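Local atomic coordinates of AtxE2 (Asticcacaulis excentricus, PDB entry 5TXE), a protein that hydrolyses the isopeptide bond of the threaded lasso peptides astexin-2 and astexin-3, converting them to linear peptides. Residues V402-L407 with F416-L421; I435-S440 with L465-P470; R494-I499 with A530-F535. The protein carries 1 engineered substitution. All coordinates share one frame; numbering follows the deposited sequence.

Contact 1: V402-L407 with F416-L421; sequences VERLTL and FSDLVL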
# COMPACT_ATOMS: atom_id res chain seq x y z
N VAL A 402 -2.24 -21.92 -6.23
CA VAL A 402 -2.61 -20.66 -6.84
C VAL A 402 -2.74 -20.74 -8.37
O VAL A 402 -1.88 -21.30 -9.03
CB VAL A 402 -1.55 -19.60 -6.55
CG1 VAL A 402 -2.04 -18.23 -7.01
CG2 VAL A 402 -1.27 -19.57 -5.08
N GLU A 403 -3.74 -20.11 -8.93
CA GLU A 403 -3.91 -20.11 -10.34
C GLU A 403 -4.38 -18.71 -10.76
O GLU A 403 -5.36 -18.20 -10.23
CB GLU A 403 -4.95 -21.18 -10.68
CG GLU A 403 -5.81 -20.84 -11.86
CD GLU A 403 -6.88 -21.90 -12.17
OE1 GLU A 403 -7.10 -22.87 -11.35
OE2 GLU A 403 -7.52 -21.70 -13.25
N ARG A 404 -3.72 -18.09 -11.72
CA ARG A 404 -4.14 -16.78 -12.18
C ARG A 404 -5.29 -16.86 -13.16
O ARG A 404 -5.17 -17.56 -14.13
CB ARG A 404 -3.02 -16.07 -12.86
CG ARG A 404 -3.39 -14.65 -13.28
CD ARG A 404 -2.19 -13.74 -13.21
NE ARG A 404 -1.80 -13.41 -11.84
CZ ARG A 404 -0.87 -12.51 -11.52
NH1 ARG A 404 -0.23 -11.81 -12.46
NH2 ARG A 404 -0.61 -12.27 -10.25
N LEU A 405 -6.37 -16.13 -12.88
CA LEU A 405 -7.59 -16.09 -13.67
C LEU A 405 -7.54 -14.88 -14.56
O LEU A 405 -7.06 -13.81 -14.14
CB LEU A 405 -8.87 -15.93 -12.80
CG LEU A 405 -9.16 -16.94 -11.71
CD1 LEU A 405 -10.31 -16.44 -10.85
CD2 LEU A 405 -9.51 -18.28 -12.31
N THR A 406 -8.15 -15.02 -15.74
CA THR A 406 -8.27 -13.94 -16.67
C THR A 406 -9.59 -13.97 -17.37
O THR A 406 -10.13 -15.03 -17.73
CB THR A 406 -7.18 -14.00 -17.75
OG1 THR A 406 -7.26 -15.25 -18.40
CG2 THR A 406 -5.75 -13.80 -17.17
N LEU A 407 -10.14 -12.79 -17.55
CA LEU A 407 -11.33 -12.67 -18.31
C LEU A 407 -11.49 -11.23 -18.79
O LEU A 407 -10.72 -10.32 -18.41
CB LEU A 407 -12.55 -13.15 -17.52
CG LEU A 407 -12.96 -12.46 -16.22
CD1 LEU A 407 -13.69 -11.13 -16.43
CD2 LEU A 407 -13.89 -13.43 -15.46
N PHE A 416 -7.50 -9.39 -14.43
CA PHE A 416 -6.93 -10.58 -13.82
C PHE A 416 -7.28 -10.64 -12.33
O PHE A 416 -7.67 -9.62 -11.73
CB PHE A 416 -5.43 -10.68 -14.09
CG PHE A 416 -4.55 -9.87 -13.14
CD1 PHE A 416 -4.21 -8.56 -13.43
CD2 PHE A 416 -4.02 -10.46 -12.00
CE1 PHE A 416 -3.37 -7.83 -12.60
CE2 PHE A 416 -3.21 -9.75 -11.13
CZ PHE A 416 -2.87 -8.43 -11.44
N SER A 417 -7.17 -11.84 -11.77
CA SER A 417 -7.23 -12.06 -10.35
C SER A 417 -6.62 -13.39 -10.04
O SER A 417 -6.35 -14.14 -10.96
CB SER A 417 -8.68 -12.03 -9.89
OG SER A 417 -9.19 -10.71 -9.97
N ASP A 418 -6.38 -13.70 -8.77
CA ASP A 418 -5.78 -14.97 -8.37
C ASP A 418 -6.76 -15.81 -7.59
O ASP A 418 -7.45 -15.30 -6.74
CB ASP A 418 -4.48 -14.74 -7.59
CG ASP A 418 -3.32 -14.22 -8.50
OD1 ASP A 418 -3.00 -14.90 -9.53
OD2 ASP A 418 -2.72 -13.14 -8.21
N LEU A 419 -6.87 -17.09 -7.96
CA LEU A 419 -7.66 -18.06 -7.29
C LEU A 419 -6.73 -18.85 -6.41
O LEU A 419 -5.70 -19.34 -6.85
CB LEU A 419 -8.37 -18.94 -8.29
CG LEU A 419 -9.09 -20.13 -7.68
CD1 LEU A 419 -10.23 -19.67 -6.79
CD2 LEU A 419 -9.63 -21.10 -8.75
N VAL A 420 -7.09 -19.00 -5.13
CA VAL A 420 -6.29 -19.76 -4.21
C VAL A 420 -7.12 -20.88 -3.69
O VAL A 420 -8.26 -20.65 -3.26
CB VAL A 420 -5.86 -18.89 -3.05
CG1 VAL A 420 -4.86 -19.59 -2.15
CG2 VAL A 420 -5.29 -17.56 -3.57
N LEU A 421 -6.62 -22.11 -3.72
CA LEU A 421 -7.42 -23.26 -3.27
C LEU A 421 -6.77 -23.95 -2.11
O LEU A 421 -5.57 -23.94 -1.97
CB LEU A 421 -7.60 -24.27 -4.39
CG LEU A 421 -8.36 -23.68 -5.59
CD1 LEU A 421 -8.25 -24.54 -6.86
CD2 LEU A 421 -9.82 -23.50 -5.24
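The guanidinium of Arg404 has the ring of Phe416 over one face and the carboxylate of Asp418 at its edge. CE2 of Phe416 sits over the centre of that face, 3.6 Å from Arg404 CZ, though the two planes are tilted by 37° and the groups cross obliquely rather than stack flat. At the edge the salt bridge is side-on: Arg404 NE gives an almost straight bond of 3.0 Å to Asp418 OD1, and Arg404 NH2 reaches Asp418 OD2 at 3.1 Å, each oxygen using its syn lone pair. Two bonds to two oxygens, with a ring above, fix the rotation of the guanidinium. The arginine gets there with CG anti to the backbone N (chi1 -176°) and bends at chi2 and chi3 that bring its end back over the neighbouring strand. Asp418 OD2 also bonds Ser440, and the ring of Phe416 stacks on His468, so both partners are themselves held from outside.

On the other face of the sheet, Leu405 CG packs on Leu419 CB at 4.0 Å, while Glu403 runs alongside Leu419 and carries its carboxylate to a salt bridge with Arg513. Between the faces, paired backbone bonds join Glu403 with Leu419 and Leu405 with Ser417; the shortest, Leu405 N to Ser417 O at 2.8 Å, lies nearly along the C=O axis. Arg404 and Asp418 form the non-hydrogen-bonded pair between them. The ladder is that of an antiparallel beta hairpin, here the outer edge of the mixed sheet of the alpha/beta-hydrolase fold, with strand 401-408 outermost.

Contact 2: I435-S440 with L465-P470; sequences IVQYSS and LSFHSP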
# COMPACT_ATOMS: atom_id res chain seq x y z
N ILE A 435 -13.76 -13.43 -0.91
CA ILE A 435 -13.13 -12.46 -1.81
C ILE A 435 -12.32 -11.45 -0.99
O ILE A 435 -12.86 -10.84 -0.06
CB ILE A 435 -14.17 -11.75 -2.66
CG1 ILE A 435 -14.97 -12.77 -3.48
CG2 ILE A 435 -13.50 -10.78 -3.56
CD1 ILE A 435 -16.21 -12.18 -4.11
N VAL A 436 -11.03 -11.33 -1.33
CA VAL A 436 -10.09 -10.40 -0.75
C VAL A 436 -9.71 -9.39 -1.84
O VAL A 436 -9.42 -9.80 -2.97
CB VAL A 436 -8.88 -11.11 -0.22
CG1 VAL A 436 -7.86 -10.16 0.34
CG2 VAL A 436 -9.28 -12.08 0.82
N GLN A 437 -9.70 -8.09 -1.52
CA GLN A 437 -9.42 -7.04 -2.46
C GLN A 437 -8.21 -6.16 -2.03
O GLN A 437 -7.79 -6.21 -0.89
CB GLN A 437 -10.64 -6.12 -2.56
CG GLN A 437 -11.98 -6.80 -2.66
CD GLN A 437 -13.08 -5.77 -2.81
OE1 GLN A 437 -13.19 -5.10 -3.84
NE2 GLN A 437 -13.88 -5.60 -1.77
N TYR A 438 -7.68 -5.28 -2.89
CA TYR A 438 -8.07 -5.12 -4.29
C TYR A 438 -6.87 -5.05 -5.21
O TYR A 438 -6.99 -4.55 -6.33
CB TYR A 438 -8.92 -3.87 -4.52
CG TYR A 438 -8.43 -2.58 -3.85
CD1 TYR A 438 -7.54 -1.71 -4.51
CD2 TYR A 438 -8.85 -2.24 -2.56
CE1 TYR A 438 -7.11 -0.55 -3.90
CE2 TYR A 438 -8.44 -1.07 -1.97
CZ TYR A 438 -7.59 -0.22 -2.63
OH TYR A 438 -7.19 0.94 -2.03
N SER A 439 -5.73 -5.54 -4.71
CA SER A 439 -4.57 -5.75 -5.54
C SER A 439 -3.96 -7.12 -5.28
O SER A 439 -3.87 -7.59 -4.14
CB SER A 439 -3.49 -4.67 -5.48
OG SER A 439 -3.36 -4.15 -4.21
N SER A 440 -3.54 -7.74 -6.38
CA SER A 440 -3.05 -9.09 -6.37
C SER A 440 -1.77 -9.26 -7.17
O SER A 440 -1.56 -10.31 -7.76
CB SER A 440 -4.12 -10.06 -6.90
OG SER A 440 -3.81 -11.37 -6.42
N LEU A 465 -10.61 -15.72 -3.65
CA LEU A 465 -10.37 -14.92 -4.80
C LEU A 465 -9.65 -13.69 -4.34
O LEU A 465 -10.22 -12.83 -3.68
CB LEU A 465 -11.68 -14.57 -5.48
CG LEU A 465 -11.59 -13.67 -6.70
CD1 LEU A 465 -10.87 -14.33 -7.84
CD2 LEU A 465 -13.00 -13.31 -7.13
N SER A 466 -8.40 -13.59 -4.75
CA SER A 466 -7.60 -12.40 -4.56
C SER A 466 -7.82 -11.52 -5.78
O SER A 466 -7.19 -11.70 -6.84
CB SER A 466 -6.13 -12.80 -4.42
OG SER A 466 -5.32 -11.68 -4.18
N PHE A 467 -8.72 -10.56 -5.60
CA PHE A 467 -9.22 -9.67 -6.64
C PHE A 467 -8.32 -8.53 -6.94
O PHE A 467 -7.89 -7.84 -6.04
CB PHE A 467 -10.51 -9.05 -6.13
CG PHE A 467 -11.21 -8.15 -7.08
CD1 PHE A 467 -11.47 -8.54 -8.38
CD2 PHE A 467 -11.72 -6.96 -6.64
CE1 PHE A 467 -12.16 -7.70 -9.26
CE2 PHE A 467 -12.43 -6.11 -7.50
CZ PHE A 467 -12.67 -6.50 -8.81
N HIS A 468 -8.03 -8.34 -8.22
CA HIS A 468 -7.27 -7.21 -8.63
C HIS A 468 -8.20 -6.30 -9.35
O HIS A 468 -8.60 -6.55 -10.46
CB HIS A 468 -6.13 -7.59 -9.54
CG HIS A 468 -5.22 -6.46 -9.79
ND1 HIS A 468 -4.11 -6.22 -8.99
CD2 HIS A 468 -5.27 -5.44 -10.68
CE1 HIS A 468 -3.51 -5.11 -9.39
NE2 HIS A 468 -4.18 -4.63 -10.43
N SER A 469 -8.55 -5.23 -8.71
CA SER A 469 -9.54 -4.36 -9.25
C SER A 469 -9.18 -3.90 -10.67
O SER A 469 -8.06 -3.48 -10.92
CB SER A 469 -9.66 -3.14 -8.36
OG SER A 469 -10.89 -2.53 -8.67
N PRO A 470 -10.15 -3.89 -11.60
CA PRO A 470 -9.77 -3.53 -12.94
C PRO A 470 -9.75 -2.03 -13.21
O PRO A 470 -10.27 -1.22 -12.42
CB PRO A 470 -10.88 -4.18 -13.77
CG PRO A 470 -12.07 -3.99 -12.92
CD PRO A 470 -11.57 -4.27 -11.53
O HOH W 1 -6.11 -2.71 -8.37
O HOH W 2 -3.83 -9.99 -2.62
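Ile435 starts the segment in regular parallel pairing: its CG1 lies beside Leu465 CD2 at 4.2 Å, both side chains pointing the same way. Val436 then bonds in both directions, its N to Leu465 O and its O to Phe467 N, the latter at 2.8 Å and nearly along the C=O axis. Gln437 turns OE1 to the edge of the Phe467 ring, 3.7 Å from CD2, while its NE2 is held by Thr524 O.

The peptide before Tyr438 is cis. The parallel strands of this beta-alpha-beta unit, 431-436 and 463-467, are joined through helix 454-459, and beyond them the chain carries Tyr438 into the active site. Tyr438, which stabilises the alkoxide intermediate, has CG in the crowded position between backbone N and carbonyl carbon (chi1 45°). Its ring leads away from 465-470 to meet the engineered Ala527, which replaces the nucleophile, and an aromatic side chain of the bound peptide edge-to-face. The backbone stays gripped behind it: Tyr438 O accepts Ser469 N at 2.9 Å and also a water that donates to Ser469 O.

Ser439 O takes a second water, which also hydrogen-bonds Ser466 OG. Ser440 N donates to His468 ND1 at 3.1 Å, close to the imidazole plane, so that this nitrogen is an acceptor. Ser440 OG, anti to its backbone N, meets Ser466 OG tip to tip at 2.7 Å and also hydrogen-bonds Asp418 OD2.

Contact 3: R494-I499 with A530-F535; sequences RNRWNI and ATTVHF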
# COMPACT_ATOMS: atom_id res chain seq x y z
N ARG A 494 -20.82 4.94 -11.62
CA ARG A 494 -20.57 4.12 -12.82
C ARG A 494 -19.43 3.15 -12.58
O ARG A 494 -19.57 1.98 -12.82
CB ARG A 494 -20.34 5.01 -14.07
CG ARG A 494 -21.65 5.57 -14.70
CD ARG A 494 -21.46 6.70 -15.76
NE ARG A 494 -20.76 6.15 -16.94
CZ ARG A 494 -20.89 6.56 -18.20
NH1 ARG A 494 -21.70 7.56 -18.55
NH2 ARG A 494 -20.20 5.95 -19.15
N ASN A 495 -18.29 3.62 -12.04
CA ASN A 495 -17.20 2.69 -11.83
C ASN A 495 -17.46 1.66 -10.72
O ASN A 495 -16.99 0.53 -10.80
CB ASN A 495 -15.86 3.40 -11.58
CG ASN A 495 -14.67 2.44 -11.74
OD1 ASN A 495 -14.63 1.66 -12.69
ND2 ASN A 495 -13.74 2.48 -10.82
N ARG A 496 -18.24 2.02 -9.71
CA ARG A 496 -18.51 1.07 -8.70
C ARG A 496 -19.31 -0.05 -9.26
O ARG A 496 -19.12 -1.21 -8.86
CB ARG A 496 -19.33 1.70 -7.58
CG ARG A 496 -18.89 1.26 -6.22
CD ARG A 496 -17.64 2.07 -5.99
NE ARG A 496 -16.60 1.31 -5.48
CZ ARG A 496 -15.40 1.80 -5.21
NH1 ARG A 496 -15.13 3.06 -5.42
NH2 ARG A 496 -14.50 1.00 -4.69
N TRP A 497 -20.25 0.27 -10.17
CA TRP A 497 -20.96 -0.83 -10.89
C TRP A 497 -20.03 -1.70 -11.74
O TRP A 497 -20.19 -2.89 -11.83
CB TRP A 497 -22.04 -0.27 -11.79
CG TRP A 497 -23.29 0.07 -11.11
CD1 TRP A 497 -23.83 1.35 -10.89
CD2 TRP A 497 -24.23 -0.86 -10.60
NE1 TRP A 497 -25.05 1.22 -10.26
CE2 TRP A 497 -25.31 -0.13 -10.08
CE3 TRP A 497 -24.25 -2.25 -10.54
CZ2 TRP A 497 -26.38 -0.74 -9.49
CZ3 TRP A 497 -25.33 -2.85 -9.96
CH2 TRP A 497 -26.38 -2.11 -9.45
N ASN A 498 -19.07 -1.09 -12.41
CA ASN A 498 -18.10 -1.89 -13.20
C ASN A 498 -17.33 -2.84 -12.29
O ASN A 498 -17.03 -4.02 -12.64
CB ASN A 498 -17.11 -0.94 -13.89
CG ASN A 498 -15.95 -1.69 -14.61
OD1 ASN A 498 -16.17 -2.65 -15.38
ND2 ASN A 498 -14.71 -1.22 -14.37
N ILE A 499 -16.95 -2.33 -11.11
CA ILE A 499 -16.31 -3.21 -10.14
C ILE A 499 -17.22 -4.35 -9.69
O ILE A 499 -16.82 -5.53 -9.65
CB ILE A 499 -15.75 -2.41 -8.95
CG1 ILE A 499 -14.58 -1.58 -9.46
CG2 ILE A 499 -15.25 -3.36 -7.85
CD1 ILE A 499 -14.25 -0.40 -8.59
N ALA A 530 -13.55 -1.29 0.87
CA ALA A 530 -14.64 -1.12 1.79
C ALA A 530 -15.83 -0.51 1.09
O ALA A 530 -16.96 -0.89 1.35
CB ALA A 530 -14.25 -0.25 2.96
N THR A 531 -15.56 0.49 0.25
CA THR A 531 -16.63 1.15 -0.51
C THR A 531 -17.36 0.09 -1.36
O THR A 531 -18.59 0.08 -1.49
CB THR A 531 -16.02 2.23 -1.39
OG1 THR A 531 -15.16 3.08 -0.60
CG2 THR A 531 -17.05 3.09 -2.07
N THR A 532 -16.59 -0.83 -1.92
CA THR A 532 -17.16 -1.86 -2.76
C THR A 532 -18.01 -2.77 -1.91
O THR A 532 -19.02 -3.22 -2.34
CB THR A 532 -16.04 -2.64 -3.51
OG1 THR A 532 -15.49 -1.80 -4.52
CG2 THR A 532 -16.52 -3.91 -4.12
N VAL A 533 -17.58 -3.06 -0.70
CA VAL A 533 -18.41 -3.86 0.15
C VAL A 533 -19.74 -3.21 0.42
O VAL A 533 -20.76 -3.87 0.42
CB VAL A 533 -17.79 -4.10 1.50
CG1 VAL A 533 -18.75 -4.83 2.42
CG2 VAL A 533 -16.52 -4.94 1.33
N HIS A 534 -19.73 -1.91 0.67
CA HIS A 534 -20.97 -1.22 1.08
C HIS A 534 -21.90 -1.22 -0.11
O HIS A 534 -23.07 -1.55 0.01
CB HIS A 534 -20.72 0.21 1.62
CG HIS A 534 -19.70 0.29 2.70
ND1 HIS A 534 -18.83 1.36 2.84
CD2 HIS A 534 -19.34 -0.61 3.65
CE1 HIS A 534 -18.02 1.12 3.85
NE2 HIS A 534 -18.31 -0.07 4.35
N PHE A 535 -21.35 -0.82 -1.23
CA PHE A 535 -22.09 -0.83 -2.53
C PHE A 535 -22.62 -2.21 -2.86
O PHE A 535 -23.75 -2.37 -3.29
CB PHE A 535 -21.16 -0.36 -3.67
CG PHE A 535 -21.88 -0.02 -4.94
CD1 PHE A 535 -22.47 1.21 -5.10
CD2 PHE A 535 -22.05 -0.98 -5.93
CE1 PHE A 535 -23.15 1.53 -6.26
CE2 PHE A 535 -22.70 -0.68 -7.12
CZ PHE A 535 -23.26 0.59 -7.28
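Two helices of the catalytic alpha/beta-hydrolase domain meet here almost at right angles: the start of 494-512 and helix 528-539, the one that follows the nucleophile position. The axes of the segments 494-499 and 530-535 pass 10.2 Å apart, a gap bridged chiefly by Arg496 and Phe535. The arginine lays its aliphatic part on the phenylalanine, CG standing 3.8 Å from the ring centroid in a CH-pi contact over the face. It then bends at chi2 and chi3, and NH2 donates to Thr532 OG1 at 3.0 Å, within the guanidinium plane; NE adds a weak bond to the same oxygen. Thr531 CG2 sits over the centre of one face of the guanidinium and Ile499 CD1 lies toward the rim of the other.

Because NH2 also makes a salt bridge with Asp528, Arg496 ties its helix to the nucleophile-elbow region, next to the engineered Ala527. An alanine here would remove the salt bridge, the threonine bond and the CH-pi partner of Phe535, and would probably loosen the packing of the two helices beside the nucleophile position. At the far end of that ring, the edge of Phe535 is turned to the face of Trp497, with CZ over the NE1-CE2 side of its five-membered ring, a T-shaped pair with centroids 4.8 Å apart and planes at 88°.

Overall arrangement
Contacts 1 and 2 belong to one sheet, whose strands 414-421 and 463-467 are neighbours, and they touch directly: Asp418 O accepts Ser466 N at 2.8 Å. Contact 1 is a partly buried hairpin at the sheet's edge, contact 2 a buried parallel pairing further in that runs out into the active site. Contact 3, also buried, leaves the sheet for two helices and meets contact 2 by packing, with Phe467 CE2 4.0 Å from Ile499 CG2; it does not touch contact 1. Backbone ladders carry the first two, supplemented by a salt bridge in one and by serines, histidine and waters in the other, whereas contact 3 is made almost entirely by side chains.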